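Local atomic coordinates of PrgB (PDB entry 6GED), a protein that is anchored to the cell wall of Enterococcus faecalis and probably acts as an adhesin of the antigen I/II family, here its glucan-binding-protein-C-like domain with bound nucleic acid. Residues G143-V148 against A157-N162; A194-S199 against T306-Q311. All coordinates share one frame; numbering follows the deposited sequence.

Interaction 1 of 2, residues G143-V148 against A157-N162; sequences GTLNAV and AFIGTN
Ile159 sets CG2 anti to its backbone N and CG1 beside that N (chi1 -52°), which spreads its two branches along the facing strand. CD1 then lies against CB of Ala147 at 3.4 Å, closer than usual for two carbons. The CG2 branch meets CD1 of Leu145 at 3.8 Å, and the two side chains cross at about a right angle. Leu145 also reaches Thr161, with its CD2 3.6 Å from Thr161 CG2. Beyond these residues, Leu135 and Thr171 cover this apolar face.

The backbones run antiparallel. Asn146 with Gly160 and Val148 with Phe158 are hydrogen-bonded pairs. Ala147 with Ile159 is the non-hydrogen-bonded pair between them. The shortest of the four bonds runs from Asn146 N to Gly160 O at 2.7 Å. CA-H...O contacts add to these bonds, as from Ile159 CA to Asn146 O.

Asn146 lies on the other face, with its amide beside the Gly160 carbonyl. Its ND2 donates to Lys74 O and Leu72 O, which fixes the turn of the amide. Its OD1 accepts a bond from a water at 2.6 Å. The same water is 2.9 Å from Thr144 OG1 and 3.1 Å from Thr161 OG1, so it links the extensions of the two strands beyond the Asn146-Gly160 pair. Thr144 OG1 also bonds to Ser142. At the other end Val148 O lies at the edge of the Phe158 ring, in its plane, and the ring stacks with Trp301. Strands 99-104 and 299-302 flank the pair, so this is a beta hairpin buried in the middle of an antiparallel sheet.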
loop_
_atom_site.group_PDB
_atom_site.type_symbol
_atom_site.label_atom_id
_atom_site.label_comp_id
_atom_site.label_asym_id
_atom_site.label_seq_id
_atom_site.Cartn_x
_atom_site.Cartn_y
_atom_site.Cartn_z
ATOM N N GLY A 143 6.637 -13.319 13.342
ATOM C CA GLY A 143 5.607 -13.455 12.312
ATOM C C GLY A 143 4.551 -12.365 12.300
ATOM O O GLY A 143 3.466 -12.562 11.752
ATOM N N THR A 144 4.844 -11.199 12.850
ATOM C CA THR A 144 3.877 -10.116 12.847
ATOM C C THR A 144 4.366 -9.030 11.889
ATOM O O THR A 144 5.512 -9.076 11.387
ATOM C CB THR A 144 3.705 -9.539 14.262
ATOM O OG1 THR A 144 4.978 -9.040 14.708
ATOM C CG2 THR A 144 3.122 -10.615 15.289
ATOM N N LEU A 145 3.477 -8.058 11.618
ATOM C CA LEU A 145 3.850 -6.862 10.869
ATOM C C LEU A 145 3.472 -5.651 11.700
ATOM O O LEU A 145 2.513 -5.688 12.466
ATOM C CB LEU A 145 3.134 -6.779 9.496
ATOM C CG LEU A 145 3.530 -7.794 8.425
ATOM C CD1 LEU A 145 2.552 -7.646 7.214
ATOM C CD2 LEU A 145 5.026 -7.664 8.024
ATOM N N ASN A 146 4.182 -4.555 11.499
ATOM C CA ASN A 146 3.849 -3.279 12.094
ATOM C C ASN A 146 3.178 -2.435 11.036
ATOM O O ASN A 146 3.618 -2.428 9.893
ATOM C CB ASN A 146 5.093 -2.554 12.560
ATOM C CG ASN A 146 5.974 -3.456 13.400
ATOM O OD1 ASN A 146 5.452 -4.231 14.184
ATOM N ND2 ASN A 146 7.280 -3.409 13.198
ATOM N N ALA A 147 2.226 -1.637 11.452
ATOM C CA ALA A 147 1.527 -0.756 10.509
ATOM C C ALA A 147 1.378 0.626 11.123
ATOM O O ALA A 147 1.123 0.765 12.319
ATOM C CB ALA A 147 0.132 -1.301 10.192
ATOM N N VAL A 148 1.493 1.661 10.299
ATOM C CA VAL A 148 0.970 2.954 10.668
ATOM C C VAL A 148 -0.028 3.336 9.597
ATOM O O VAL A 148 0.323 3.405 8.413
ATOM C CB VAL A 148 2.088 4.006 10.799
ATOM C CG1 VAL A 148 1.481 5.331 11.263
ATOM C CG2 VAL A 148 3.152 3.468 11.751
ATOM N N ALA A 157 -1.061 3.786 4.057
ATOM C CA ALA A 157 -0.466 2.841 5.012
ATOM C C ALA A 157 1.030 2.724 4.828
ATOM O O ALA A 157 1.525 2.710 3.702
ATOM C CB ALA A 157 -1.040 1.428 4.850
ATOM N N PHE A 158 1.718 2.514 5.964
ATOM C CA PHE A 158 3.125 2.135 6.033
ATOM C C PHE A 158 3.183 0.822 6.794
ATOM O O PHE A 158 2.638 0.732 7.893
ATOM C CB PHE A 158 3.934 3.204 6.777
ATOM C CG PHE A 158 3.945 4.536 6.090
ATOM C CD1 PHE A 158 5.044 4.925 5.347
ATOM C CD2 PHE A 158 2.834 5.397 6.165
ATOM C CE1 PHE A 158 5.092 6.174 4.692
ATOM C CE2 PHE A 158 2.863 6.638 5.495
ATOM C CZ PHE A 158 3.971 7.023 4.753
ATOM N N ILE A 159 3.837 -0.186 6.228
ATOM C CA ILE A 159 3.850 -1.536 6.790
ATOM C C ILE A 159 5.281 -2.034 6.834
ATOM O O ILE A 159 5.985 -1.939 5.831
ATOM C CB ILE A 159 3.042 -2.534 5.933
ATOM C CG1 ILE A 159 1.633 -2.038 5.636
ATOM C CG2 ILE A 159 2.970 -3.965 6.611
ATOM C CD1 ILE A 159 0.849 -1.826 6.874
ATOM N N GLY A 160 5.652 -2.714 7.906
ATOM C CA GLY A 160 6.979 -3.301 7.898
ATOM C C GLY A 160 7.269 -4.086 9.154
ATOM O O GLY A 160 6.507 -4.084 10.113
ATOM N N THR A 161 8.396 -4.762 9.129
ATOM C CA THR A 161 8.893 -5.445 10.327
ATOM C C THR A 161 10.352 -5.730 10.058
ATOM O O THR A 161 10.896 -5.317 9.033
ATOM C CB THR A 161 8.077 -6.715 10.632
ATOM O OG1 THR A 161 8.526 -7.299 11.876
ATOM C CG2 THR A 161 8.277 -7.713 9.521
ATOM N N ASN A 162 11.022 -6.351 11.041
ATOM C CA ASN A 162 12.394 -6.795 10.900
ATOM C C ASN A 162 12.504 -8.048 10.022
ATOM O O ASN A 162 11.647 -8.928 10.066
ATOM C CB ASN A 162 12.919 -7.059 12.325
ATOM C CG ASN A 162 14.201 -7.779 12.357
ATOM O OD1 ASN A 162 15.098 -7.507 11.574
ATOM N ND2 ASN A 162 14.325 -8.692 13.309
HETATM O O HOH W 1 6.540 -6.595 14.194
#

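Interaction 2 of 2, residues A194-S199 against T306-Q311; sequences AYALSS and TNLNAQ. With NA (sodium ion), chain D.
Ser198 OG is gripped by two waters that carry it across to the segment 306-311. One water, 2.6 Å from Ser198 OG, donates to Asn307 O at 2.7 Å. The other is 3.1 Å from Ser198 OG and accepts from Asn309 N. Asn307 is the centre of an inverse gamma turn, closed by the bond from Leu308 N to Thr306 O at 2.6 Å. The turn presents the Asn307 carbonyl to the strand 193-197. This segment after strand 299-302 thus lies against the end of that strand, with no direct hydrogen bond between 194-199 and 306-311. The backbone bond of Ala196 with Ser305 lies just before the turn.

Van der Waals contacts do the rest. Leu308 has CG anti to its carbonyl carbon (chi1 -55°), which lays the isobutyl group over the strand. Its CD2 rests over the flat face of the peptide joining Tyr195 to Ala196, 3.4 Å from Tyr195 C. CD1 leads instead to the methyl of Ala194. Ala196 CB lies 3.4 Å from Asn307 O. Thr306 turns its methyl CG2 to the carbonyl of Ala194, while its OG1 bonds to Phe32 N.

Asn309 ND2 comes near Ser198 OG, but the angle is poor for a hydrogen bond. That amide nitrogen instead bonds to Ser271 OG. The CB of Tyr195 points away from 306-311; its OH bonds to Asn221 OD1.

Ser199, which follows Ser198 beyond the end of the strand, belongs to a sodium site. Asn201 OD1, Glu212 OE1 and two waters complete six ligands. Ser199 binds the sodium ion through its carbonyl O at 2.3 Å and, at a longer 2.9 Å, through its hydroxyl OG, which also bonds to Asp260 OD1.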
loop_
_atom_site.group_PDB
_atom_site.type_symbol
_atom_site.label_atom_id
_atom_site.label_comp_id
_atom_site.label_asym_id
_atom_site.label_seq_id
_atom_site.Cartn_x
_atom_site.Cartn_y
_atom_site.Cartn_z
ATOM N N ALA A 194 -11.575 1.970 -11.187
ATOM C CA ALA A 194 -10.181 1.889 -11.604
ATOM C C ALA A 194 -9.322 2.533 -10.530
ATOM O O ALA A 194 -9.627 3.636 -10.084
ATOM C CB ALA A 194 -9.938 2.595 -12.949
ATOM N N TYR A 195 -8.279 1.835 -10.087
ATOM C CA TYR A 195 -7.428 2.346 -9.001
ATOM C C TYR A 195 -5.962 2.143 -9.348
ATOM O O TYR A 195 -5.613 1.300 -10.162
ATOM C CB TYR A 195 -7.738 1.697 -7.649
ATOM C CG TYR A 195 -7.761 0.183 -7.606
ATOM C CD1 TYR A 195 -6.648 -0.542 -7.173
ATOM C CD2 TYR A 195 -8.920 -0.519 -7.895
ATOM C CE1 TYR A 195 -6.699 -1.957 -7.084
ATOM C CE2 TYR A 195 -8.959 -1.923 -7.836
ATOM C CZ TYR A 195 -7.863 -2.625 -7.406
ATOM O OH TYR A 195 -7.924 -3.996 -7.333
ATOM N N ALA A 196 -5.108 2.976 -8.783
ATOM C CA ALA A 196 -3.706 2.980 -9.199
ATOM C C ALA A 196 -2.946 1.976 -8.345
ATOM O O ALA A 196 -3.180 1.910 -7.143
ATOM C CB ALA A 196 -3.088 4.368 -9.010
ATOM N N LEU A 197 -2.038 1.212 -8.958
ATOM C CA LEU A 197 -1.083 0.393 -8.208
ATOM C C LEU A 197 0.267 1.003 -8.571
ATOM O O LEU A 197 0.803 0.732 -9.641
ATOM C CB LEU A 197 -1.202 -1.077 -8.584
ATOM C CG LEU A 197 -2.669 -1.506 -8.361
ATOM C CD1 LEU A 197 -3.090 -2.704 -9.162
ATOM C CD2 LEU A 197 -2.929 -1.693 -6.859
ATOM N N SER A 198 0.773 1.890 -7.733
ATOM C CA SER A 198 1.887 2.739 -8.126
ATOM C C SER A 198 3.119 2.489 -7.277
ATOM O O SER A 198 3.062 1.789 -6.250
ATOM C CB SER A 198 1.482 4.226 -8.023
ATOM O OG SER A 198 0.552 4.515 -9.044
ATOM N N SER A 199 4.234 3.093 -7.719
ATOM C CA SER A 199 5.477 3.129 -6.917
ATOM C C SER A 199 5.894 1.717 -6.517
ATOM O O SER A 199 6.251 1.460 -5.381
ATOM C CB SER A 199 5.299 4.006 -5.673
ATOM O OG SER A 199 6.543 4.324 -5.035
ATOM N N THR A 306 -6.924 6.837 -6.907
ATOM C CA THR A 306 -7.226 6.738 -8.322
ATOM C C THR A 306 -6.254 7.537 -9.186
ATOM O O THR A 306 -6.525 7.753 -10.369
ATOM C CB THR A 306 -8.676 7.197 -8.581
ATOM O OG1 THR A 306 -8.899 8.512 -8.028
ATOM C CG2 THR A 306 -9.633 6.167 -7.936
ATOM N N ASN A 307 -5.123 7.981 -8.633
ATOM C CA ASN A 307 -4.192 8.753 -9.462
ATOM C C ASN A 307 -3.466 7.811 -10.391
ATOM O O ASN A 307 -2.310 7.454 -10.139
ATOM C CB ASN A 307 -3.188 9.518 -8.613
ATOM C CG ASN A 307 -3.842 10.605 -7.817
ATOM O OD1 ASN A 307 -4.819 11.204 -8.278
ATOM N ND2 ASN A 307 -3.346 10.852 -6.600
ATOM N N LEU A 308 -4.177 7.335 -11.405
ATOM C CA LEU A 308 -3.605 6.364 -12.313
ATOM C C LEU A 308 -2.388 6.984 -12.949
ATOM O O LEU A 308 -2.434 8.126 -13.417
ATOM C CB LEU A 308 -4.589 5.982 -13.411
ATOM C CG LEU A 308 -5.954 5.457 -12.951
ATOM C CD1 LEU A 308 -6.709 4.856 -14.131
ATOM C CD2 LEU A 308 -5.781 4.440 -11.823
ATOM N N ASN A 309 -1.309 6.235 -13.019
ATOM C CA ASN A 309 -0.200 6.783 -13.786
ATOM C C ASN A 309 -0.327 6.489 -15.278
ATOM O O ASN A 309 0.662 6.562 -16.012
ATOM C CB ASN A 309 1.101 6.288 -13.196
ATOM C CG ASN A 309 1.438 7.035 -11.918
ATOM O OD1 ASN A 309 1.234 8.254 -11.829
ATOM N ND2 ASN A 309 1.942 6.316 -10.919
ATOM N N ALA A 310 -1.543 6.205 -15.741
ATOM C CA ALA A 310 -1.849 5.869 -17.121
ATOM C C ALA A 310 -2.959 6.793 -17.596
ATOM O O ALA A 310 -3.574 7.507 -16.800
ATOM C CB ALA A 310 -2.284 4.399 -17.253
ATOM N N GLN A 311 -3.224 6.766 -18.902
ATOM C CA GLN A 311 -4.244 7.636 -19.499
ATOM C C GLN A 311 -5.504 6.849 -19.815
ATOM O O GLN A 311 -5.499 5.617 -19.756
ATOM C CB GLN A 311 -3.709 8.313 -20.770
ATOM C CG GLN A 311 -2.796 9.523 -20.505
ATOM C CD GLN A 311 -1.366 9.268 -20.936
ATOM O OE1 GLN A 311 -1.008 8.142 -21.285
ATOM N NE2 GLN A 311 -0.540 10.303 -20.901
HETATM NA NA NA D . 7.497 2.051 -3.554
HETATM O O HOH W 2 -0.563 6.702 -8.234
HETATM O O HOH W 3 -1.163 3.632 -11.437
HETATM O O HOH W 4 9.186 4.001 -3.464
HETATM O O HOH W 5 6.322 3.145 -1.977
#

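The two contacts come in series along the chain, with interaction 1 closing before interaction 2 opens. Their centres are 24 Å apart on opposite sides of the chain's centre, and their nearest atoms are about 10 Å apart without touching. They use different sheets: interaction 1 lies in the sheet of strands 99-104, 145-150, 157-160 and 299-302, interaction 2 at the outer strand 193-197 of a three-stranded sheet. Strand 299-302 relates them, as it pairs with 157-160 and then leads into 306-311. The end of the chain thus joins two sheets of the domain. Neither contact touches the bound nucleic acid, whose nearest atoms are about 17 to 18 Å away.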